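Local structure of HpcH/HpaI aldolase (Desulfitobacterium hafniense, 3QZ6) at residues 51-54 with 55-58. The protein belongs to the HpcH/HpaI aldolase/citrate lyase family and adopts a TIM-barrel fold, with a zinc ion bound in the model. Numbering follows the deposited sequence.
Sequences TFRE and INHL
The carbonyl oxygen of R53 accepts from the backbone N of H57 at 2.9 Å, and the same oxygen sits over one face of the H57 imidazole, offset toward its rim. Both residues belong to the first turns of helix 52-65, which joins strands 40-44 and 68-72 in one beta-alpha-beta unit of the TIM barrel. A capping box starts the helix: E54 N donates to T51 OG1 (3.0 Å, N-H...O 166°), while T51 N returns a bond to E54 OE1, also 3.0 Å long, reaching that oxygen from above the carboxylate plane. CG of E54 lies beside its own backbone N, which folds the carboxylate back toward T51. The E54 side chain, about 8 Å from the zinc ion, also touches Y25. From T51 O to I55 N the first i to i+4 bond measures 3.1 Å, and the next two carbonyls, of F52 and R53, continue the series before E54 O receives L58 N. On the solvent side, with CG anti to the backbone N (chi1 178°), R53 lays this carbon over the face of the H57 ring in a CH-pi contact, 4.2 Å from the centroid; bends at chi2 and chi3 turn the rest of the chain. R53 and N56 run alongside one another, pointing the same way, their guanidinium and amide planes 31° apart; R53 NH1 and N56 ND2 come within 3.3 Å, but both are donors, so no hydrogen bond joins them. Toward helix 78-87, buried I55 packs on L84 and F52 meets R83 and I87, while I55 also touches C45 in a loop. L58, buried as well, leans on I29 and V30 of helix 29-35. Within the turn itself the two apolar side chains F52 and I55 meet loosely, CD1 of the phenyl ring lying 4.3 Å from CD1 of the isoleucine.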
loop_
_atom_site.group_PDB
_atom_site.type_symbol
_atom_site.label_atom_id
_atom_site.label_comp_id
_atom_site.label_asym_id
_atom_site.label_seq_id
_atom_site.Cartn_x
_atom_site.Cartn_y
_atom_site.Cartn_z
ATOM N N THR A 51 12.804 -7.928 -6.268
ATOM C CA THR A 51 13.620 -9.082 -6.662
ATOM C C THR A 51 12.812 -10.024 -7.551
ATOM O O THR A 51 11.584 -9.925 -7.628
ATOM C CB THR A 51 14.059 -9.876 -5.443
ATOM O OG1 THR A 51 12.898 -10.492 -4.860
ATOM C CG2 THR A 51 14.741 -8.960 -4.417
ATOM N N PHE A 52 13.479 -10.954 -8.222
ATOM C CA PHE A 52 12.727 -11.877 -9.050
ATOM C C PHE A 52 11.855 -12.825 -8.212
ATOM O O PHE A 52 10.803 -13.265 -8.683
ATOM C CB PHE A 52 13.643 -12.641 -10.020
ATOM C CG PHE A 52 14.162 -11.781 -11.145
ATOM C CD1 PHE A 52 13.969 -10.395 -11.114
ATOM C CD2 PHE A 52 14.814 -12.334 -12.231
ATOM C CE1 PHE A 52 14.433 -9.581 -12.136
ATOM C CE2 PHE A 52 15.292 -11.520 -13.267
ATOM C CZ PHE A 52 15.096 -10.148 -13.219
ATOM N N ARG A 53 12.299 -13.145 -6.992
ATOM C CA ARG A 53 11.473 -13.931 -6.075
ATOM C C ARG A 53 10.182 -13.174 -5.724
ATOM O O ARG A 53 9.077 -13.745 -5.739
ATOM C CB ARG A 53 12.249 -14.301 -4.799
ATOM C CG ARG A 53 11.414 -15.095 -3.754
ATOM C CD ARG A 53 10.998 -16.458 -4.329
ATOM N NE ARG A 53 12.178 -17.281 -4.581
ATOM C CZ ARG A 53 12.210 -18.344 -5.378
ATOM N NH1 ARG A 53 11.120 -18.733 -6.032
ATOM N NH2 ARG A 53 13.345 -19.015 -5.531
ATOM N N GLU A 54 10.305 -11.891 -5.404
ATOM C CA GLU A 54 9.108 -11.098 -5.101
ATOM C C GLU A 54 8.138 -11.109 -6.278
ATOM O O GLU A 54 6.912 -11.176 -6.101
ATOM C CB GLU A 54 9.475 -9.661 -4.728
ATOM C CG GLU A 54 10.127 -9.548 -3.345
ATOM C CD GLU A 54 10.773 -8.185 -3.124
ATOM O OE1 GLU A 54 10.781 -7.367 -4.068
ATOM O OE2 GLU A 54 11.271 -7.932 -2.012
ATOM N N ILE A 55 8.689 -11.049 -7.485
ATOM C CA ILE A 55 7.861 -11.048 -8.678
ATOM C C ILE A 55 7.175 -12.400 -8.834
ATOM O O ILE A 55 5.991 -12.459 -9.112
ATOM C CB ILE A 55 8.669 -10.647 -9.918
ATOM C CG1 ILE A 55 9.014 -9.157 -9.816
ATOM C CG2 ILE A 55 7.864 -10.925 -11.203
ATOM C CD1 ILE A 55 10.046 -8.661 -10.832
ATOM N N ASN A 56 7.916 -13.480 -8.599
ATOM C CA ASN A 56 7.339 -14.825 -8.610
ATOM C C ASN A 56 6.152 -14.889 -7.643
ATOM O O ASN A 56 5.086 -15.401 -7.987
ATOM C CB ASN A 56 8.414 -15.854 -8.226
ATOM C CG ASN A 56 7.971 -17.306 -8.451
ATOM O OD1 ASN A 56 6.778 -17.622 -8.587
ATOM N ND2 ASN A 56 8.938 -18.196 -8.473
ATOM N N HIS A 57 6.323 -14.356 -6.433
ATOM C CA HIS A 57 5.214 -14.358 -5.467
ATOM C C HIS A 57 3.989 -13.620 -5.992
ATOM O O HIS A 57 2.845 -14.076 -5.830
ATOM C CB HIS A 57 5.646 -13.789 -4.105
ATOM C CG HIS A 57 6.582 -14.686 -3.356
ATOM N ND1 HIS A 57 7.311 -14.262 -2.266
ATOM C CD2 HIS A 57 6.915 -15.984 -3.548
ATOM C CE1 HIS A 57 8.043 -15.263 -1.812
ATOM N NE2 HIS A 57 7.829 -16.318 -2.577
ATOM N N LEU A 58 4.219 -12.470 -6.616
ATOM C CA LEU A 58 3.114 -11.708 -7.187
ATOM C C LEU A 58 2.438 -12.523 -8.292
ATOM O O LEU A 58 1.212 -12.633 -8.345
ATOM C CB LEU A 58 3.606 -10.361 -7.741
ATOM C CG LEU A 58 4.104 -9.326 -6.714
ATOM C CD1 LEU A 58 4.932 -8.223 -7.372
ATOM C CD2 LEU A 58 2.951 -8.719 -5.924
#